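Local structure of biofilm-associated surface protein (Staphylococcus aureus, 7C7U) at residues Val335-Thr340 / Gly394-Tyr399; Thr356-Phe362 / Ala386-Lys392. The protein is a cell wall-anchored surface protein involved in biofilm formation, with calcium-binding modules that probably help control its switch to functional amyloid. One frame throughout, in Å; residues are numbered along the deposited sequence.

Interaction 1: Val335-Thr340 / Gly394-Tyr399. With CA (calcium ion), chain D.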
ATOM      1  N   VAL A 335      -0.212 -13.196   0.111  1.00 37.33           N
ATOM      2  CA  VAL A 335       0.585 -12.379  -0.804  1.00 35.77           C
ATOM      3  C   VAL A 335       1.823 -11.825  -0.108  1.00 35.53           C
ATOM      4  O   VAL A 335       2.815 -11.496  -0.767  1.00 32.82           O
ATOM      5  CB  VAL A 335      -0.278 -11.248  -1.409  1.00 31.97           C
ATOM      6  CG1 VAL A 335      -0.518 -10.134  -0.416  1.00 30.17           C
ATOM      7  CG2 VAL A 335       0.357 -10.713  -2.730  1.00 33.74           C
ATOM      8  N   ASN A 336       1.794 -11.733   1.222  1.00 34.90           N
ATOM      9  CA  ASN A 336       2.935 -11.244   1.985  1.00 35.35           C
ATOM     10  C   ASN A 336       4.096 -12.229   2.000  1.00 33.47           C
ATOM     11  O   ASN A 336       5.180 -11.872   2.476  1.00 34.78           O
ATOM     12  CB  ASN A 336       2.492 -10.917   3.424  1.00 35.21           C
ATOM     13  CG  ASN A 336       1.627  -9.675   3.496  1.00 36.78           C
ATOM     14  OD1 ASN A 336       1.868  -8.712   2.770  1.00 34.58           O
ATOM     15  ND2 ASN A 336       0.612  -9.687   4.364  1.00 33.19           N
ATOM     16  N   ASN A 337       3.900 -13.453   1.507  1.00 34.81           N
ATOM     17  CA  ASN A 337       4.951 -14.464   1.463  1.00 35.66           C
ATOM     18  C   ASN A 337       5.855 -14.356   0.240  1.00 38.15           C
ATOM     19  O   ASN A 337       6.817 -15.122   0.138  1.00 38.09           O
ATOM     20  CB  ASN A 337       4.339 -15.870   1.477  1.00 37.42           C
ATOM     21  CG  ASN A 337       3.662 -16.200   2.785  1.00 42.87           C
ATOM     22  OD1 ASN A 337       2.505 -16.616   2.814  1.00 43.09           O
ATOM     23  ND2 ASN A 337       4.377 -15.997   3.880  1.00 43.15           N
ATOM     24  N   ILE A 338       5.583 -13.446  -0.691  1.00 36.06           N
ATOM     25  CA  ILE A 338       6.357 -13.438  -1.934  1.00 34.17           C
ATOM     26  C   ILE A 338       7.669 -12.689  -1.753  1.00 33.24           C
ATOM     27  O   ILE A 338       8.746 -13.208  -2.068  1.00 36.97           O
ATOM     28  CB  ILE A 338       5.533 -12.836  -3.088  1.00 32.74           C
ATOM     29  CG1 ILE A 338       4.237 -13.619  -3.307  1.00 34.02           C
ATOM     30  CG2 ILE A 338       6.389 -12.799  -4.355  1.00 36.48           C
ATOM     31  CD1 ILE A 338       3.216 -12.895  -4.222  1.00 31.89           C
ATOM     32  N   LEU A 339       7.610 -11.457  -1.245  1.00 30.59           N
ATOM     33  CA  LEU A 339       8.839 -10.721  -1.015  1.00 33.73           C
ATOM     34  C   LEU A 339       9.631 -11.278   0.158  1.00 42.22           C
ATOM     35  O   LEU A 339      10.839 -11.034   0.247  1.00 40.75           O
ATOM     36  CB  LEU A 339       8.556  -9.235  -0.801  1.00 31.26           C
ATOM     37  CG  LEU A 339       8.445  -8.336  -2.046  1.00 38.28           C
ATOM     38  CD1 LEU A 339       7.452  -8.847  -3.092  1.00 34.76           C
ATOM     39  CD2 LEU A 339       8.111  -6.913  -1.603  1.00 36.48           C
ATOM     40  N   THR A 340       8.991 -12.042   1.036  1.00 38.68           N
ATOM     41  CA  THR A 340       9.708 -12.704   2.113  1.00 39.68           C
ATOM     42  C   THR A 340      10.233 -14.070   1.698  1.00 42.00           C
ATOM     43  O   THR A 340      10.623 -14.854   2.561  1.00 43.96           O
ATOM     44  CB  THR A 340       8.802 -12.852   3.346  1.00 38.76           C
ATOM     45  OG1 THR A 340       7.708 -13.720   3.032  1.00 39.32           O
ATOM     46  CG2 THR A 340       8.254 -11.507   3.784  1.00 34.71           C
ATOM     47  N   GLY A 394       7.600  -7.200   6.326  1.00 33.45           N
ATOM     48  CA  GLY A 394       6.927  -8.393   5.865  1.00 28.74           C
ATOM     49  C   GLY A 394       5.523  -8.189   5.328  1.00 30.54           C
ATOM     50  O   GLY A 394       4.979  -9.112   4.719  1.00 33.81           O
ATOM     51  N   LEU A 395       4.914  -7.027   5.544  1.00 31.26           N
ATOM     52  CA  LEU A 395       3.572  -6.730   5.042  1.00 31.99           C
ATOM     53  C   LEU A 395       3.667  -5.777   3.858  1.00 34.43           C
ATOM     54  O   LEU A 395       4.131  -4.641   4.022  1.00 31.82           O
ATOM     55  CB  LEU A 395       2.712  -6.084   6.123  1.00 29.83           C
ATOM     56  CG  LEU A 395       2.506  -6.848   7.426  1.00 32.23           C
ATOM     57  CD1 LEU A 395       1.531  -6.063   8.321  1.00 34.79           C
ATOM     58  CD2 LEU A 395       1.997  -8.252   7.178  1.00 30.06           C
ATOM     59  N   LEU A 396       3.161  -6.203   2.694  1.00 33.80           N
ATOM     60  CA  LEU A 396       3.213  -5.349   1.511  1.00 32.63           C
ATOM     61  C   LEU A 396       2.576  -3.997   1.800  1.00 31.58           C
ATOM     62  O   LEU A 396       1.630  -3.898   2.584  1.00 35.51           O
ATOM     63  CB  LEU A 396       2.490  -6.007   0.327  1.00 32.70           C
ATOM     64  CG  LEU A 396       3.120  -7.280  -0.239  1.00 34.26           C
ATOM     65  CD1 LEU A 396       2.303  -7.845  -1.412  1.00 33.28           C
ATOM     66  CD2 LEU A 396       4.565  -6.986  -0.670  1.00 35.31           C
ATOM     67  N   ASP A 397       3.098  -2.951   1.149  1.00 34.10           N
ATOM     68  CA  ASP A 397       2.492  -1.623   1.199  1.00 34.82           C
ATOM     69  C   ASP A 397       0.979  -1.688   1.076  1.00 40.21           C
ATOM     70  O   ASP A 397       0.245  -1.182   1.936  1.00 37.92           O
ATOM     71  CB  ASP A 397       3.026  -0.745   0.066  1.00 39.61           C
ATOM     72  CG  ASP A 397       4.413  -0.205   0.323  1.00 39.12           C
ATOM     73  OD1 ASP A 397       5.195  -0.847   1.038  1.00 36.20           O
ATOM     74  OD2 ASP A 397       4.726   0.865  -0.238  1.00 43.95           O
ATOM     75  N   ARG A 398       0.495  -2.305  -0.007  1.00 36.23           N
ATOM     76  CA  ARG A 398      -0.944  -2.293  -0.250  1.00 40.24           C
ATOM     77  C   ARG A 398      -1.692  -3.141   0.766  1.00 38.14           C
ATOM     78  O   ARG A 398      -2.842  -2.836   1.085  1.00 38.66           O
ATOM     79  CB  ARG A 398      -1.259  -2.756  -1.675  1.00 41.89           C
ATOM     80  CG  ARG A 398      -1.132  -4.231  -1.920  1.00 37.37           C
ATOM     81  CD  ARG A 398      -1.247  -4.504  -3.414  1.00 43.03           C
ATOM     82  NE  ARG A 398      -0.073  -4.016  -4.122  1.00 37.52           N
ATOM     83  CZ  ARG A 398      -0.029  -3.745  -5.423  1.00 40.39           C
ATOM     84  NH1 ARG A 398      -1.099  -3.903  -6.201  1.00 37.98           N
ATOM     85  NH2 ARG A 398       1.098  -3.306  -5.943  1.00 36.22           N
ATOM     86  N   TYR A 399      -1.067  -4.198   1.289  1.00 36.78           N
ATOM     87  CA  TYR A 399      -1.696  -4.933   2.381  1.00 40.38           C
ATOM     88  C   TYR A 399      -1.853  -4.053   3.611  1.00 37.78           C
ATOM     89  O   TYR A 399      -2.919  -4.040   4.235  1.00 43.38           O
ATOM     90  CB  TYR A 399      -0.895  -6.189   2.714  1.00 38.06           C
ATOM     91  CG  TYR A 399      -1.525  -7.067   3.771  1.00 38.75           C
ATOM     92  CD1 TYR A 399      -1.313  -6.822   5.135  1.00 36.66           C
ATOM     93  CD2 TYR A 399      -2.323  -8.147   3.415  1.00 41.58           C
ATOM     94  CE1 TYR A 399      -1.869  -7.625   6.097  1.00 42.76           C
ATOM     95  CE2 TYR A 399      -2.903  -8.957   4.392  1.00 44.35           C
ATOM     96  CZ  TYR A 399      -2.663  -8.695   5.726  1.00 40.26           C
ATOM     97  OH  TYR A 399      -3.224  -9.483   6.716  1.00 48.71           O
TER
HETATM   98 CA    CA D1002       5.519  -3.145   5.121  1.00 38.28          CA
HETATM   99  O   HOH W   1       5.155  -1.097   3.616  1.00 37.20           O

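Interaction 2: Thr356-Phe362 / Ala386-Lys392. With CA (calcium ion), chain D; CA (calcium ion), chain E.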
ATOM      1  N   THR A 356      14.534  -9.805   4.013  1.00 36.71           N
ATOM      2  CA  THR A 356      13.388  -9.716   3.112  1.00 38.99           C
ATOM      3  C   THR A 356      13.664  -8.716   1.992  1.00 37.74           C
ATOM      4  O   THR A 356      14.577  -7.889   2.074  1.00 35.74           O
ATOM      5  CB  THR A 356      12.094  -9.354   3.867  1.00 35.71           C
ATOM      6  OG1 THR A 356      10.970  -9.659   3.035  1.00 43.37           O
ATOM      7  CG2 THR A 356      12.025  -7.871   4.232  1.00 36.66           C
ATOM      8  N   LYS A 357      12.900  -8.840   0.903  1.00 39.69           N
ATOM      9  CA  LYS A 357      13.004  -7.897  -0.204  1.00 35.33           C
ATOM     10  C   LYS A 357      12.170  -6.650   0.073  1.00 32.75           C
ATOM     11  O   LYS A 357      11.066  -6.731   0.616  1.00 37.79           O
ATOM     12  CB  LYS A 357      12.556  -8.556  -1.516  1.00 40.33           C
ATOM     13  CG  LYS A 357      13.462  -9.674  -2.032  1.00 39.47           C
ATOM     14  CD  LYS A 357      13.028 -10.110  -3.442  1.00 50.30           C
ATOM     15  CE  LYS A 357      13.754 -11.376  -3.901  1.00 57.15           C
ATOM     16  NZ  LYS A 357      12.988 -12.613  -3.552  1.00 55.98           N
ATOM     17  N   GLN A 358      12.713  -5.482  -0.277  1.00 32.13           N
ATOM     18  CA  GLN A 358      11.940  -4.247  -0.176  1.00 29.50           C
ATOM     19  C   GLN A 358      11.037  -4.027  -1.397  1.00 32.83           C
ATOM     20  O   GLN A 358      10.017  -3.340  -1.295  1.00 31.17           O
ATOM     21  CB  GLN A 358      12.877  -3.052  -0.020  1.00 34.38           C
ATOM     22  CG  GLN A 358      12.164  -1.755   0.383  1.00 44.92           C
ATOM     23  CD  GLN A 358      13.109  -0.575   0.435  1.00 53.43           C
ATOM     24  OE1 GLN A 358      14.179  -0.616  -0.167  1.00 60.42           O
ATOM     25  NE2 GLN A 358      12.714   0.492   1.128  1.00 52.99           N
ATOM     26  N   LYS A 359      11.400  -4.547  -2.565  1.00 35.58           N
ATOM     27  CA  LYS A 359      10.449  -4.456  -3.670  1.00 32.16           C
ATOM     28  C   LYS A 359      10.679  -5.601  -4.633  1.00 35.88           C
ATOM     29  O   LYS A 359      11.721  -6.268  -4.610  1.00 36.50           O
ATOM     30  CB  LYS A 359      10.509  -3.106  -4.400  1.00 33.78           C
ATOM     31  CG  LYS A 359      11.835  -2.741  -5.026  1.00 43.35           C
ATOM     32  CD  LYS A 359      11.724  -1.412  -5.761  1.00 49.46           C
ATOM     33  CE  LYS A 359      12.200  -1.535  -7.215  1.00 54.74           C
ATOM     34  NZ  LYS A 359      11.123  -1.951  -8.196  1.00 51.44           N
ATOM     35  N   GLU A 360       9.673  -5.835  -5.475  1.00 34.59           N
ATOM     36  CA  GLU A 360       9.812  -6.793  -6.556  1.00 30.44           C
ATOM     37  C   GLU A 360       8.757  -6.495  -7.614  1.00 28.61           C
ATOM     38  O   GLU A 360       7.574  -6.351  -7.296  1.00 30.39           O
ATOM     39  CB  GLU A 360       9.676  -8.241  -6.064  1.00 34.04           C
ATOM     40  CG  GLU A 360      10.313  -9.225  -7.054  1.00 36.69           C
ATOM     41  CD  GLU A 360      10.324 -10.674  -6.578  1.00 44.96           C
ATOM     42  OE1 GLU A 360       9.906 -10.954  -5.437  1.00 44.33           O
ATOM     43  OE2 GLU A 360      10.746 -11.544  -7.364  1.00 47.46           O
ATOM     44  N   ASP A 361       9.192  -6.423  -8.858  1.00 26.38           N
ATOM     45  CA  ASP A 361       8.304  -6.231 -10.004  1.00 30.14           C
ATOM     46  C   ASP A 361       8.042  -7.555 -10.703  1.00 29.22           C
ATOM     47  O   ASP A 361       8.969  -8.342 -10.922  1.00 31.39           O
ATOM     48  CB  ASP A 361       8.923  -5.263 -11.007  1.00 29.22           C
ATOM     49  CG  ASP A 361       8.993  -3.862 -10.479  1.00 34.79           C
ATOM     50  OD1 ASP A 361       8.056  -3.459  -9.753  1.00 33.93           O
ATOM     51  OD2 ASP A 361       9.986  -3.171 -10.770  1.00 35.90           O
ATOM     52  N   PHE A 362       6.781  -7.783 -11.088  1.00 29.43           N
ATOM     53  CA  PHE A 362       6.419  -8.920 -11.918  1.00 28.65           C
ATOM     54  C   PHE A 362       5.753  -8.412 -13.189  1.00 27.85           C
ATOM     55  O   PHE A 362       4.977  -7.459 -13.145  1.00 26.86           O
ATOM     56  CB  PHE A 362       5.499  -9.892 -11.189  1.00 28.18           C
ATOM     57  CG  PHE A 362       6.039 -10.324  -9.836  1.00 30.15           C
ATOM     58  CD1 PHE A 362       5.818  -9.550  -8.718  1.00 29.33           C
ATOM     59  CD2 PHE A 362       6.798 -11.468  -9.717  1.00 32.32           C
ATOM     60  CE1 PHE A 362       6.336  -9.917  -7.466  1.00 34.87           C
ATOM     61  CE2 PHE A 362       7.314 -11.848  -8.474  1.00 37.33           C
ATOM     62  CZ  PHE A 362       7.075 -11.070  -7.358  1.00 32.53           C
ATOM     63  N   ALA A 386       3.863  -4.089  -9.316  1.00 24.63           N
ATOM     64  CA  ALA A 386       4.953  -3.501  -8.533  1.00 31.48           C
ATOM     65  C   ALA A 386       4.639  -3.717  -7.047  1.00 29.72           C
ATOM     66  O   ALA A 386       3.936  -2.926  -6.422  1.00 32.35           O
ATOM     67  CB  ALA A 386       5.108  -2.019  -8.851  1.00 31.14           C
ATOM     68  N   LEU A 387       5.109  -4.832  -6.510  1.00 30.11           N
ATOM     69  CA  LEU A 387       4.969  -5.114  -5.087  1.00 28.77           C
ATOM     70  C   LEU A 387       6.067  -4.415  -4.296  1.00 31.04           C
ATOM     71  O   LEU A 387       7.229  -4.367  -4.720  1.00 25.83           O
ATOM     72  CB  LEU A 387       5.022  -6.619  -4.835  1.00 28.12           C
ATOM     73  CG  LEU A 387       3.892  -7.421  -5.449  1.00 29.50           C
ATOM     74  CD1 LEU A 387       3.937  -8.873  -4.992  1.00 28.82           C
ATOM     75  CD2 LEU A 387       2.541  -6.764  -5.123  1.00 31.50           C
ATOM     76  N   GLN A 388       5.701  -3.902  -3.122  1.00 29.04           N
ATOM     77  CA  GLN A 388       6.620  -3.115  -2.317  1.00 31.11           C
ATOM     78  C   GLN A 388       6.387  -3.384  -0.834  1.00 33.07           C
ATOM     79  O   GLN A 388       5.245  -3.550  -0.401  1.00 32.06           O
ATOM     80  CB  GLN A 388       6.430  -1.636  -2.639  1.00 35.21           C
ATOM     81  CG  GLN A 388       7.550  -0.739  -2.257  1.00 38.12           C
ATOM     82  CD  GLN A 388       7.427   0.613  -2.927  1.00 48.38           C
ATOM     83  OE1 GLN A 388       7.596   0.735  -4.141  1.00 54.12           O
ATOM     84  NE2 GLN A 388       7.083   1.630  -2.145  1.00 47.52           N
ATOM     85  N   ASP A 389       7.480  -3.461  -0.066  1.00 32.64           N
ATOM     86  CA  ASP A 389       7.440  -3.553   1.409  1.00 29.19           C
ATOM     87  C   ASP A 389       8.379  -2.453   1.875  1.00 28.17           C
ATOM     88  O   ASP A 389       9.529  -2.720   2.236  1.00 34.32           O
ATOM     89  CB  ASP A 389       7.860  -4.944   1.886  1.00 31.26           C
ATOM     90  CG  ASP A 389       7.763  -5.122   3.428  1.00 32.84           C
ATOM     91  OD1 ASP A 389       7.347  -4.194   4.126  1.00 29.11           O
ATOM     92  OD2 ASP A 389       8.102  -6.217   3.897  1.00 31.58           O
ATOM     93  N   TYR A 390       7.887  -1.214   1.822  1.00 28.01           N
ATOM     94  CA  TYR A 390       8.764  -0.061   1.964  1.00 35.09           C
ATOM     95  C   TYR A 390       9.610  -0.149   3.233  1.00 44.92           C
ATOM     96  O   TYR A 390      10.807   0.170   3.214  1.00 41.42           O
ATOM     97  CB  TYR A 390       7.934   1.221   1.953  1.00 38.40           C
ATOM     98  CG  TYR A 390       8.775   2.481   1.999  1.00 50.05           C
ATOM     99  CD1 TYR A 390       9.359   2.919   3.192  1.00 49.13           C
ATOM    100  CD2 TYR A 390       9.003   3.225   0.844  1.00 55.02           C
ATOM    101  CE1 TYR A 390      10.136   4.066   3.226  1.00 54.61           C
ATOM    102  CE2 TYR A 390       9.780   4.371   0.868  1.00 57.37           C
ATOM    103  CZ  TYR A 390      10.342   4.787   2.061  1.00 59.81           C
ATOM    104  OH  TYR A 390      11.113   5.927   2.083  1.00 63.57           O
ATOM    105  N   ASP A 391       9.019  -0.623   4.329  1.00 39.14           N
ATOM    106  CA  ASP A 391       9.702  -0.660   5.615  1.00 37.70           C
ATOM    107  C   ASP A 391      10.217  -2.047   5.992  1.00 39.35           C
ATOM    108  O   ASP A 391      10.634  -2.247   7.141  1.00 46.47           O
ATOM    109  CB  ASP A 391       8.765  -0.133   6.701  1.00 35.46           C
ATOM    110  CG  ASP A 391       7.428  -0.851   6.729  1.00 37.68           C
ATOM    111  OD1 ASP A 391       7.344  -1.998   6.252  1.00 35.06           O
ATOM    112  OD2 ASP A 391       6.457  -0.279   7.269  1.00 39.55           O
ATOM    113  N   LYS A 392      10.184  -3.005   5.071  1.00 31.92           N
ATOM    114  CA  LYS A 392      10.729  -4.347   5.293  1.00 34.15           C
ATOM    115  C   LYS A 392      10.234  -4.959   6.612  1.00 42.77           C
ATOM    116  O   LYS A 392      11.006  -5.518   7.392  1.00 40.86           O
ATOM    117  CB  LYS A 392      12.267  -4.311   5.252  1.00 38.93           C
ATOM    118  CG  LYS A 392      12.859  -3.584   4.009  1.00 38.24           C
ATOM    119  CD  LYS A 392      14.396  -3.580   3.982  1.00 39.63           C
ATOM    120  CE  LYS A 392      15.056  -4.860   3.473  1.00 44.95           C
ATOM    121  NZ  LYS A 392      14.135  -5.836   2.875  1.00 46.58           N
TER
HETATM  122 CA    CA D1002       5.519  -3.145   5.121  1.00 38.28          CA
HETATM  123 CA    CA E1003       4.581  -1.314   8.625  1.00 38.19          CA
HETATM  124  O   HOH W   2       8.972  -8.120   2.279  1.00 38.24           O
HETATM  125  O   HOH W   3       7.942  -2.913  -7.135  1.00 31.03           O
HETATM  126  O   HOH W   4       8.374  -0.368  -6.960  1.00 50.22           O
HETATM  127  O   HOH W   1       5.155  -1.097   3.616  1.00 37.20           O

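Interaction 1: Val335-Thr340 / Gly394-Tyr399
Asn336 plugs its amide into a calcium-binding loop in this buried contact, where the loop following strand 323-331 meets the start of helix 397-404. The side chain leaves with CG anti to its carbonyl carbon (chi1 -72°), and its two amide ends do different work. OD1 accepts a nearly straight bond from the backbone N-H of Leu396, the N-cap residue of the helix, with Leu396 N 2.8 Å from Asn336 OD1 and lying above the carbonyl plane. Asn336 ND2 stands over the centre of the Tyr399 ring, 3.4 Å from Tyr399 CG. The amide is steeply turned against the ring, their planes 76° apart, so it meets the face with its nitrogen rather than lying flat on it. Leu395 CD2 adds a contact to the same nitrogen at 3.4 Å from Asn336 ND2, and Gly394 O approaches Asn336 CB at 3.3 Å.

Leu396 divides its two methyl branches between Val335 and Leu339. Leu396 CD1 lies 3.7 Å from Val335 CG2, while Leu396 CD2 is 3.7 Å from Leu339 CD2; the side chains of Val335 and Leu339 each cross that of Leu396 at about a right angle. Leu387 of strand 381-388 touches both Leu339 and Leu396, extending this apolar patch to the sheet.

The grip on Leu396 N lies one residue beyond a calcium ligand: Leu395 O is 2.3 Å from the ion. Asp389, Asp391, Asp393 and Glu400 supply the other protein ligands, and a water held by Asp397 OD1 completes the set. Gly394 has a positive phi, 94°, and turns the chain within the loop. Ligand spacing, the glycine at the sixth position and the water-holding aspartate at the ninth mark an EF-hand-like calcium loop.

Interaction 2: Thr356-Phe362 / Ala386-Lys392
Gln358 and Tyr390 meet where a beta hairpin, strands 359-369 and 381-388, opens into an EF-hand-like calcium loop. The Gln358 chain runs extended with CG anti to the backbone N (chi1 -168°), which carries its amide across to the loop. There Gln358 NE2 gives a bond of 2.8 Å to Tyr390 O, bent to 150° at the hydrogen and arriving in the carbonyl plane on a lone pair. The same nitrogen lies at a distance over one face of the Tyr390 ring.

Further along, the strands are antiparallel, their axes at 163°. Glu360 and Leu387 form a hydrogen-bonded pair, Glu360 N lying 2.9 Å from Leu387 O and the return bond running from Leu387 N to Glu360 O. Past this pair, Phe362 meets Leu387 at a slant: Leu387 CD1 comes 3.6 Å from Phe362 CE1, oblique to the ring. Ile338 packs on the same phenyl group from another loop.

The opposite face carries Lys359, Asp361, Ala386 and Gln388. Asp361 leans over the neighbouring strand, Asp361 OD1 being 3.4 Å from Ala386 CB, while its other oxygen, OD2, forms a salt bridge of 3.1 Å with Lys359 NZ. The lysine chain bends at its far end to reach it. One water lies close to both Asp361 OD1 and Leu387 O.

Beyond the strand end, Asp389 N bonds back to Gln358 O, fixing the first calcium ligand of the loop against the hairpin. The Asp389 carboxylate is split: Asp389 OD1 binds the calcium ion at 2.3 Å, whereas OD2 accepts the N-H of Gly394. Asp391 instead bridges two calcium ions, Asp391 OD1 lying 2.4 Å from the one that Asp389 binds and OD2 2.5 Å from the second.

How the interactions relate
From the N terminus the chain leaves strand 323-331 and passes through 335-340, the first half of interaction 1, before 356-362 starts strand 359-369. The hairpin returns along strand 381-388, and 386-392 closes interaction 2, so this smaller loop lies wholly within the larger one that interaction 1 completes at 394-399. The contacts nest without crossing, their centres about 7 Å apart. They share a calcium ion and its water, and Asp397 N probably bonds to Gln388 O, joining the helix start to the strand end. Together they tie the hairpin, the loop after strand 323-331 and helix 397-404, ahead of the further calcium sites and C-terminal sheets.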